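Local coordinates for bifunctional enzyme IspD/IspF (Campylobacter jejuni, PDB 1W55), which catalyses two steps of isoprenoid precursor synthesis, making 4-diphosphocytidyl-2-C-methyl-D-erythritol from CTP and methylerythritol phosphate, and cyclising its 2-phosphate to methylerythritol 2,4-cyclodiphosphate with release of CMP, at residues A[93-98]-A[145-150]; A[99-104]-A[199-204]; A[104-109]-A[184-189]. All blocks are in the same frame, centred on the assembly; numbering follows the deposited sequence.

Interaction 1 of 3, residues A[93-98]-A[145-150]. With C (cytidine-5'-monophosphate), chain D; EDO (1,2-ethanediol), chain F.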
loop_
_atom_site.group_PDB
_atom_site.type_symbol
_atom_site.label_atom_id
_atom_site.label_comp_id
_atom_site.label_asym_id
_atom_site.label_seq_id
_atom_site.Cartn_x
_atom_site.Cartn_y
_atom_site.Cartn_z
ATOM N N MET A 93 20.419 22.259 -23.734
ATOM C CA MET A 93 20.273 20.934 -23.141
ATOM C C MET A 93 19.758 19.966 -24.206
ATOM O O MET A 93 18.803 20.265 -24.935
ATOM C CB MET A 93 19.324 20.971 -21.944
ATOM C CG MET A 93 19.178 19.628 -21.250
ATOM S SD MET A 93 18.362 19.776 -19.663
ATOM C CE MET A 93 19.794 20.063 -18.645
ATOM N N VAL A 94 20.400 18.809 -24.287
ATOM C CA VAL A 94 20.033 17.787 -25.254
ATOM C C VAL A 94 19.756 16.487 -24.514
ATOM O O VAL A 94 20.498 16.116 -23.614
ATOM C CB VAL A 94 21.147 17.559 -26.296
ATOM C CG1 VAL A 94 20.708 16.521 -27.341
ATOM C CG2 VAL A 94 21.534 18.871 -26.982
ATOM N N SER A 95 18.690 15.794 -24.899
ATOM C CA SER A 95 18.305 14.567 -24.214
ATOM C C SER A 95 17.608 13.558 -25.121
ATOM O O SER A 95 16.824 13.933 -25.992
ATOM C CB SER A 95 17.415 14.895 -23.007
ATOM O OG SER A 95 17.443 13.860 -22.038
ATOM N N ASP A 96 17.919 12.278 -24.919
ATOM C CA ASP A 96 17.166 11.177 -25.522
ATOM C C ASP A 96 15.758 11.123 -24.912
ATOM O O ASP A 96 15.635 11.137 -23.693
ATOM C CB ASP A 96 17.869 9.847 -25.228
ATOM C CG ASP A 96 19.369 9.862 -25.567
ATOM O OD1 ASP A 96 19.796 10.555 -26.516
ATOM O OD2 ASP A 96 20.198 9.178 -24.939
ATOM N N VAL A 97 14.697 11.043 -25.722
ATOM C CA VAL A 97 13.349 10.864 -25.135
ATOM C C VAL A 97 13.232 9.547 -24.403
ATOM O O VAL A 97 12.423 9.421 -23.491
ATOM C CB VAL A 97 12.144 10.910 -26.140
ATOM C CG1 VAL A 97 11.736 12.312 -26.452
ATOM C CG2 VAL A 97 12.384 10.078 -27.389
ATOM N N ALA A 98 14.028 8.564 -24.810
ATOM C CA ALA A 98 13.963 7.236 -24.211
ATOM C C ALA A 98 14.522 7.200 -22.788
ATOM O O ALA A 98 14.379 6.195 -22.098
ATOM C CB ALA A 98 14.644 6.200 -25.104
ATOM N N ILE A 145 27.975 6.821 -20.146
ATOM C CA ILE A 145 27.482 8.179 -20.266
ATOM C C ILE A 145 25.959 8.208 -20.417
ATOM O O ILE A 145 25.349 7.328 -21.033
ATOM C CB ILE A 145 28.177 8.932 -21.440
ATOM C CG1 ILE A 145 29.709 8.864 -21.327
ATOM C CG2 ILE A 145 27.714 10.366 -21.500
ATOM C CD1 ILE A 145 30.311 9.560 -20.081
ATOM N N GLN A 146 25.359 9.239 -19.845
ATOM C CA GLN A 146 23.922 9.408 -19.885
ATOM C C GLN A 146 23.624 10.800 -20.428
ATOM O O GLN A 146 24.530 11.551 -20.809
ATOM C CB GLN A 146 23.316 9.234 -18.482
ATOM C CG GLN A 146 23.490 7.844 -17.848
ATOM C CD GLN A 146 22.726 7.710 -16.526
ATOM O OE1 GLN A 146 22.821 8.585 -15.654
ATOM N NE2 GLN A 146 21.956 6.628 -16.383
ATOM N N THR A 147 22.346 11.133 -20.400
ATOM C CA THR A 147 21.770 12.354 -20.941
ATOM C C THR A 147 20.772 12.744 -19.805
ATOM O O THR A 147 20.406 11.845 -19.034
ATOM C CB THR A 147 21.108 11.902 -22.282
ATOM O OG1 THR A 147 21.852 12.374 -23.419
ATOM C CG2 THR A 147 19.742 12.378 -22.468
ATOM N N PRO A 148 20.340 14.006 -19.624
ATOM C CA PRO A 148 20.648 15.179 -20.458
ATOM C C PRO A 148 22.100 15.650 -20.425
ATOM O O PRO A 148 22.834 15.384 -19.473
ATOM C CB PRO A 148 19.762 16.293 -19.866
ATOM C CG PRO A 148 18.797 15.620 -18.918
ATOM C CD PRO A 148 19.461 14.350 -18.492
ATOM N N GLN A 149 22.504 16.337 -21.489
ATOM C CA GLN A 149 23.849 16.880 -21.591
ATOM C C GLN A 149 23.691 18.353 -21.952
ATOM O O GLN A 149 22.863 18.699 -22.792
ATOM C CB GLN A 149 24.653 16.132 -22.661
ATOM C CG GLN A 149 24.856 14.637 -22.380
ATOM C CD GLN A 149 25.708 13.912 -23.425
ATOM O OE1 GLN A 149 25.454 14.009 -24.626
ATOM N NE2 GLN A 149 26.701 13.155 -22.960
ATOM N N ILE A 150 24.449 19.224 -21.294
ATOM C CA ILE A 150 24.407 20.647 -21.610
ATOM C C ILE A 150 25.700 21.050 -22.305
ATOM O O ILE A 150 26.800 20.724 -21.833
ATOM C CB ILE A 150 24.208 21.516 -20.338
ATOM C CG1 ILE A 150 22.981 21.081 -19.555
ATOM C CG2 ILE A 150 24.063 22.987 -20.710
ATOM C CD1 ILE A 150 22.948 21.645 -18.133
HETATM O OP3 C D . 20.327 5.161 -28.505
HETATM P P C D . 20.296 5.754 -29.893
HETATM O OP1 C D . 19.637 4.846 -30.900
HETATM O OP2 C D . 21.593 6.392 -30.336
HETATM O "O5'" C D . 19.220 6.951 -29.795
HETATM C "C5'" C D . 19.389 8.045 -28.906
HETATM C "C4'" C D . 18.278 9.072 -29.126
HETATM O "O4'" C D . 18.434 9.752 -30.378
HETATM C "C3'" C D . 16.896 8.449 -29.138
HETATM O "O3'" C D . 16.074 9.251 -28.310
HETATM C "C2'" C D . 16.434 8.530 -30.576
HETATM O "O2'" C D . 15.027 8.702 -30.700
HETATM C "C1'" C D . 17.203 9.733 -31.099
HETATM N N1 C D . 17.470 9.597 -32.530
HETATM C C2 C D . 17.107 10.655 -33.381
HETATM O O2 C D . 16.569 11.693 -32.911
HETATM N N3 C D . 17.350 10.531 -34.702
HETATM C C4 C D . 17.918 9.406 -35.215
HETATM N N4 C D . 18.142 9.306 -36.551
HETATM C C5 C D . 18.278 8.351 -34.383
HETATM C C6 C D . 18.039 8.475 -33.020
HETATM C C1 EDO F . 23.703 8.926 -25.459
HETATM O O1 EDO F . 22.639 7.991 -25.370
HETATM C C2 EDO F . 24.527 8.881 -24.191
HETATM O O2 EDO F . 24.858 7.541 -23.906
#
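Val94 and Gln149 form an antiparallel hydrogen-bonded pair where strand 91-96 meets strand 149-152 in the mixed sheet of the GT-A-like cytidylyltransferase domain. The backbone supplies the directional bonds: Val94 N to Gln149 O and Gln149 N to Val94 O are both 2.9 Å, with angles at hydrogen of 163° and 160°. Met93 and Ile150 make the adjoining non-hydrogen-bonded pair, their CA atoms 4.4 Å apart. Weaker CA-H...O contacts supplement the ladder: Pro148 CA lies 3.3 Å from Val94 O in a bent one. A cis peptide precedes Pro148, at the entry to the second strand.

Apolar packing gathers on the face that carries Met93 and Ile150. With CG anti to the backbone N (chi1 -178°), Met93 lies beside Pro148 and points the same way, its CG 3.7 Å from Pro148 CB. The thioether chain then bends at chi3, and the terminal methyl presses on Ile150, CE to CG1 being 3.5 Å, tighter than usual van der Waals contact.

Polar contacts with bound groups lie at the end of the first strand. Asp96 belongs to the CMP pocket, and its carboxylate is shared between salt bridges: OD1 to Arg76 and OD2 to Arg99. OD1 lies 3.4 Å from C4' of the CMP ribose, while OD2 accepts a 2.7 Å hydrogen bond from O1 of an ethanediol molecule, probably from the crystallisation liquor.

Interaction 2 of 3, residues A[99-104]-A[199-204]. With EDO (1,2-ethanediol), chain F.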
loop_
_atom_site.group_PDB
_atom_site.type_symbol
_atom_site.label_atom_id
_atom_site.label_comp_id
_atom_site.label_asym_id
_atom_site.label_seq_id
_atom_site.Cartn_x
_atom_site.Cartn_y
_atom_site.Cartn_z
ATOM N N ARG A 99 15.139 8.300 -22.357
ATOM C CA ARG A 99 15.496 8.509 -20.948
ATOM C C ARG A 99 14.363 9.281 -20.266
ATOM O O ARG A 99 14.372 10.518 -20.192
ATOM C CB ARG A 99 16.824 9.263 -20.826
ATOM C CG ARG A 99 17.995 8.476 -21.358
ATOM C CD ARG A 99 19.309 9.227 -21.296
ATOM N NE ARG A 99 20.372 8.598 -22.073
ATOM C CZ ARG A 99 21.114 7.570 -21.657
ATOM N NH1 ARG A 99 20.930 7.043 -20.453
ATOM N NH2 ARG A 99 22.063 7.079 -22.445
ATOM N N VAL A 100 13.383 8.533 -19.774
ATOM C CA VAL A 100 12.076 9.104 -19.462
ATOM C C VAL A 100 11.973 9.758 -18.091
ATOM O O VAL A 100 11.375 10.821 -17.969
ATOM C CB VAL A 100 10.942 8.063 -19.648
ATOM C CG1 VAL A 100 9.603 8.734 -19.561
ATOM C CG2 VAL A 100 11.069 7.395 -20.988
ATOM N N LEU A 101 12.573 9.139 -17.081
ATOM C CA LEU A 101 12.366 9.543 -15.690
ATOM C C LEU A 101 13.497 10.379 -15.081
ATOM O O LEU A 101 13.736 10.313 -13.867
ATOM C CB LEU A 101 12.136 8.308 -14.818
ATOM C CG LEU A 101 10.904 7.425 -15.075
ATOM C CD1 LEU A 101 10.921 6.222 -14.130
ATOM C CD2 LEU A 101 9.603 8.204 -14.937
ATOM N N VAL A 102 14.180 11.159 -15.912
ATOM C CA VAL A 102 15.249 12.042 -15.448
ATOM C C VAL A 102 14.728 12.928 -14.320
ATOM O O VAL A 102 13.708 13.601 -14.478
ATOM C CB VAL A 102 15.802 12.929 -16.595
ATOM C CG1 VAL A 102 16.768 13.957 -16.042
ATOM C CG2 VAL A 102 16.490 12.070 -17.666
ATOM N N SER A 103 15.427 12.907 -13.186
ATOM C CA SER A 103 15.011 13.629 -11.979
ATOM C C SER A 103 15.422 15.098 -11.985
ATOM O O SER A 103 16.397 15.484 -12.641
ATOM C CB SER A 103 15.597 12.953 -10.736
ATOM O OG SER A 103 16.919 13.414 -10.504
ATOM N N LYS A 104 14.678 15.906 -11.234
ATOM C CA LYS A 104 14.994 17.323 -11.030
ATOM C C LYS A 104 16.365 17.491 -10.372
ATOM O O LYS A 104 17.094 18.465 -10.621
ATOM C CB LYS A 104 13.906 17.971 -10.164
ATOM C CG LYS A 104 14.167 19.415 -9.755
ATOM C CD LYS A 104 14.315 20.333 -10.951
ATOM C CE LYS A 104 14.439 21.774 -10.498
ATOM N NZ LYS A 104 13.580 22.635 -11.350
ATOM N N LYS A 199 10.754 -3.143 -17.228
ATOM C CA LYS A 199 10.651 -3.579 -15.835
ATOM C C LYS A 199 11.775 -3.046 -14.949
ATOM O O LYS A 199 11.693 -3.153 -13.724
ATOM C CB LYS A 199 10.604 -5.111 -15.749
ATOM C CG LYS A 199 9.188 -5.684 -15.760
ATOM C CD LYS A 199 9.168 -7.142 -16.220
ATOM C CE LYS A 199 7.785 -7.551 -16.722
ATOM N NZ LYS A 199 7.692 -7.502 -18.213
ATOM N N LYS A 200 12.820 -2.486 -15.558
ATOM C CA LYS A 200 13.913 -1.874 -14.801
ATOM C C LYS A 200 13.599 -0.428 -14.457
ATOM O O LYS A 200 14.279 0.178 -13.639
ATOM C CB LYS A 200 15.246 -1.949 -15.560
ATOM C CG LYS A 200 15.784 -3.365 -15.754
ATOM C CD LYS A 200 16.907 -3.406 -16.791
ATOM C CE LYS A 200 17.017 -4.798 -17.420
ATOM N NZ LYS A 200 18.403 -5.120 -17.849
ATOM N N LEU A 201 12.567 0.122 -15.090
ATOM C CA LEU A 201 12.136 1.493 -14.818
ATOM C C LEU A 201 10.761 1.535 -14.142
ATOM O O LEU A 201 9.918 0.668 -14.359
ATOM C CB LEU A 201 12.119 2.306 -16.112
ATOM C CG LEU A 201 13.481 2.569 -16.761
ATOM C CD1 LEU A 201 13.356 2.632 -18.274
ATOM C CD2 LEU A 201 14.082 3.853 -16.207
ATOM N N ASP A 202 10.541 2.551 -13.321
ATOM C CA ASP A 202 9.276 2.685 -12.600
ATOM C C ASP A 202 8.327 3.595 -13.400
ATOM O O ASP A 202 7.910 4.657 -12.933
ATOM C CB ASP A 202 9.533 3.201 -11.169
ATOM C CG ASP A 202 8.281 3.187 -10.290
ATOM O OD1 ASP A 202 7.446 2.253 -10.414
ATOM O OD2 ASP A 202 8.055 4.082 -9.439
ATOM N N LEU A 203 8.012 3.170 -14.620
ATOM C CA LEU A 203 7.210 3.973 -15.536
ATOM C C LEU A 203 5.713 3.964 -15.168
ATOM O O LEU A 203 5.199 2.956 -14.677
ATOM C CB LEU A 203 7.428 3.491 -16.976
ATOM C CG LEU A 203 8.819 3.691 -17.598
ATOM C CD1 LEU A 203 8.910 3.033 -18.965
ATOM C CD2 LEU A 203 9.173 5.159 -17.713
ATOM N N PRO A 204 5.017 5.082 -15.367
ATOM C CA PRO A 204 3.563 5.120 -15.125
ATOM C C PRO A 204 2.849 4.238 -16.151
ATOM O O PRO A 204 3.140 4.348 -17.335
ATOM C CB PRO A 204 3.198 6.598 -15.334
ATOM C CG PRO A 204 4.495 7.340 -15.297
ATOM C CD PRO A 204 5.538 6.384 -15.823
HETATM C C1 EDO F . 23.703 8.926 -25.459
HETATM O O1 EDO F . 22.639 7.991 -25.370
HETATM C C2 EDO F . 24.527 8.881 -24.191
HETATM O O2 EDO F . 24.858 7.541 -23.906
#
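Leu101 meets Leu203 and Asp202 with its branched end, and it has more surface buried by this contact than any other residue. Its CG is anti to the carbonyl carbon (chi1 -63°). CD1 touches backbone, 3.6 Å from Asp202 O, with Leu201 CD2 at the longer distance of 4.5 Å. CG and CD2 instead face Leu203 CD2, which lies 3.9 Å from Leu101 CG, the two leucine side chains running obliquely past each other.

Leu203 is the second principal residue. Although its CB does not point directly at the other loop, the CD2 methyl touches both Val100 CB, at 3.9 Å, and Leu101 CG. Val100 and Leu203 cross at about a right angle; the same methyl meets both residues of the 99-104 loop. The turn that presents this leucine is an inverse gamma turn centred on Asp202, with a weak 3.2 Å bond from Leu203 N to Leu201 O.

The geometry is that of loop-to-loop hydrophobic packing within the cytidylyltransferase domain: the touching residues lie in loops, and the side-chain pairs named are apolar, with one methyl resting on a backbone carbonyl. The Val100 side chain is about 7 Å from that of Lys23, predicted to stabilise the transition state, so the patch probably lies near the active site.

Around this apolar patch, Val100 also packs on Leu33 and Tyr36 of helix 33-42, both Val100 and Leu203 touch Leu28 of strand 27-28, and Ser103 N-caps helix 104-111, which follows the first loop.

Interaction 3 of 3, residues A[104-109]-A[184-189]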
loop_
_atom_site.group_PDB
_atom_site.type_symbol
_atom_site.label_atom_id
_atom_site.label_comp_id
_atom_site.label_asym_id
_atom_site.label_seq_id
_atom_site.Cartn_x
_atom_site.Cartn_y
_atom_site.Cartn_z
ATOM N N LYS A 104 14.678 15.906 -11.234
ATOM C CA LYS A 104 14.994 17.323 -11.030
ATOM C C LYS A 104 16.365 17.491 -10.372
ATOM O O LYS A 104 17.094 18.465 -10.621
ATOM C CB LYS A 104 13.906 17.971 -10.164
ATOM C CG LYS A 104 14.167 19.415 -9.755
ATOM C CD LYS A 104 14.315 20.333 -10.951
ATOM C CE LYS A 104 14.439 21.774 -10.498
ATOM N NZ LYS A 104 13.580 22.635 -11.350
ATOM N N ASN A 105 16.692 16.518 -9.535
ATOM C CA ASN A 105 17.960 16.444 -8.836
ATOM C C ASN A 105 19.146 16.416 -9.801
ATOM O O ASN A 105 20.062 17.235 -9.684
ATOM C CB ASN A 105 17.951 15.190 -7.970
ATOM C CG ASN A 105 19.028 15.196 -6.929
ATOM O OD1 ASN A 105 20.162 14.802 -7.196
ATOM N ND2 ASN A 105 18.673 15.613 -5.714
ATOM N N LEU A 106 19.127 15.473 -10.747
ATOM C CA LEU A 106 20.192 15.374 -11.745
ATOM C C LEU A 106 20.276 16.654 -12.556
ATOM O O LEU A 106 21.368 17.130 -12.839
ATOM C CB LEU A 106 20.003 14.164 -12.671
ATOM C CG LEU A 106 20.953 14.022 -13.866
ATOM C CD1 LEU A 106 22.409 13.885 -13.404
ATOM C CD2 LEU A 106 20.552 12.827 -14.732
ATOM N N PHE A 107 19.122 17.208 -12.912
ATOM C CA PHE A 107 19.072 18.464 -13.657
ATOM C C PHE A 107 19.850 19.565 -12.931
ATOM O O PHE A 107 20.661 20.256 -13.546
ATOM C CB PHE A 107 17.623 18.897 -13.915
ATOM C CG PHE A 107 17.497 20.250 -14.572
ATOM C CD1 PHE A 107 17.392 20.361 -15.955
ATOM C CD2 PHE A 107 17.470 21.415 -13.805
ATOM C CE1 PHE A 107 17.275 21.603 -16.559
ATOM C CE2 PHE A 107 17.355 22.662 -14.400
ATOM C CZ PHE A 107 17.259 22.756 -15.782
ATOM N N ASP A 108 19.602 19.703 -11.625
ATOM C CA ASP A 108 20.225 20.742 -10.798
ATOM C C ASP A 108 21.730 20.556 -10.737
ATOM O O ASP A 108 22.490 21.519 -10.838
ATOM C CB ASP A 108 19.646 20.724 -9.374
ATOM C CG ASP A 108 18.203 21.219 -9.313
ATOM O OD1 ASP A 108 17.800 22.054 -10.164
ATOM O OD2 ASP A 108 17.397 20.827 -8.440
ATOM N N ARG A 109 22.146 19.304 -10.590
ATOM C CA ARG A 109 23.554 18.945 -10.572
ATOM C C ARG A 109 24.291 19.342 -11.861
ATOM O O ARG A 109 25.466 19.707 -11.820
ATOM C CB ARG A 109 23.684 17.453 -10.355
ATOM C CG ARG A 109 23.667 17.041 -8.914
ATOM C CD ARG A 109 24.501 15.799 -8.676
ATOM N NE ARG A 109 24.069 14.665 -9.500
ATOM C CZ ARG A 109 23.033 13.893 -9.201
ATOM N NH1 ARG A 109 22.321 14.141 -8.111
ATOM N NH2 ARG A 109 22.703 12.873 -9.982
ATOM N N GLU A 184 27.773 12.893 -11.484
ATOM C CA GLU A 184 27.252 11.547 -11.194
ATOM C C GLU A 184 25.856 11.359 -11.812
ATOM O O GLU A 184 25.001 12.242 -11.707
ATOM C CB GLU A 184 27.249 11.267 -9.679
ATOM C CG GLU A 184 26.418 10.063 -9.224
ATOM C CD GLU A 184 27.121 8.712 -9.377
ATOM O OE1 GLU A 184 28.238 8.633 -9.934
ATOM O OE2 GLU A 184 26.545 7.703 -8.921
ATOM N N GLY A 185 25.649 10.223 -12.481
ATOM C CA GLY A 185 24.371 9.921 -13.109
ATOM C C GLY A 185 23.364 9.282 -12.163
ATOM O O GLY A 185 23.518 9.352 -10.943
ATOM N N GLU A 186 22.337 8.645 -12.719
ATOM C CA GLU A 186 21.280 8.031 -11.910
ATOM C C GLU A 186 20.556 6.945 -12.688
ATOM O O GLU A 186 20.379 7.052 -13.912
ATOM C CB GLU A 186 20.267 9.086 -11.423
ATOM C CG GLU A 186 19.553 9.836 -12.549
ATOM C CD GLU A 186 18.450 10.777 -12.081
ATOM O OE1 GLU A 186 18.372 11.108 -10.870
ATOM O OE2 GLU A 186 17.651 11.194 -12.942
ATOM N N GLU A 187 20.131 5.908 -11.972
ATOM C CA GLU A 187 19.334 4.828 -12.551
ATOM C C GLU A 187 18.048 5.325 -13.231
ATOM O O GLU A 187 17.594 4.730 -14.198
ATOM C CB GLU A 187 19.008 3.772 -11.486
ATOM C CG GLU A 187 19.997 2.608 -11.363
ATOM C CD GLU A 187 21.298 2.787 -12.146
ATOM O OE1 GLU A 187 22.180 3.548 -11.690
ATOM O OE2 GLU A 187 21.454 2.147 -13.212
ATOM N N ASN A 188 17.482 6.422 -12.739
ATOM C CA ASN A 188 16.299 7.031 -13.352
ATOM C C ASN A 188 16.556 7.657 -14.737
ATOM O O ASN A 188 15.611 8.017 -15.446
ATOM C CB ASN A 188 15.716 8.099 -12.418
ATOM C CG ASN A 188 14.488 7.611 -11.634
ATOM O OD1 ASN A 188 14.265 6.403 -11.474
ATOM N ND2 ASN A 188 13.692 8.561 -11.137
ATOM N N ALA A 189 17.827 7.821 -15.106
ATOM C CA ALA A 189 18.163 8.399 -16.399
ATOM C C ALA A 189 18.537 7.331 -17.427
ATOM O O ALA A 189 18.969 7.660 -18.517
ATOM C CB ALA A 189 19.255 9.450 -16.256
HETATM O O HOH W 1 20.040 11.844 -9.127
#
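Leu106 enters the contact from the first turn of helix 104-111, with CG anti to the backbone N (chi1 173°), and meets the 184-189 segment with its CB and both methyls. Its CB lies 3.8 Å from Glu186 CD, the two side chains crossing at a slant. Of the methyls, CD1 comes to 3.5 Å from Glu184 O, whereas CD2 packs on Ala189 CB at 3.9 Å. The contact thus joins the helix after strand 91-96 to the chain leaving strand 180-184, two parts of the GT-A-like cytidylyltransferase domain. Glu186 is itself tied to the helix start: its OE1 hydrogen-bonds Ser103, the N-cap residue, whose OG also bonds Leu106 N.

One turn on, Arg109 supplies the polar link. Its chain bends at chi2 and chi3 (chi3 -57°), and NH2 gives Glu184 O a 2.9 Å hydrogen bond from 41° above the carbonyl plane. NE makes a weak second bond to that oxygen at 3.4 Å. The backbone carbonyl therefore receives one good bond and one weak one from the same guanidinium. A water at the edge of this guanidinium accepts from Arg109 NH2 at 3.0 Å and appears to donate to Glu186 OE1, at a very short distance.

Overall arrangement
Interactions 1 and 2 are buried contacts: the first, a sheet pairing with regular backbone bonds, has every touching residue buried, while the second is largely apolar across its loops and has Asp202 exposed. Interaction 3 is partly buried and combines apolar packing with arginine-to-carbonyl bonding and a probable water bridge. All three lie in the cytidylyltransferase region, their centres 11 to 13 Å apart. The 93-98, 99-104 and 104-109 segments run consecutively from strand through loop to helix, Lys104 being common to the last two. Lateral links join the contacts: Arg99 packs on Thr147, and its NH1 bonds Ala189 O, while Gln146 NE2 probably bonds Glu186 O. Interactions 1 and 2 also touch the same ethanediol.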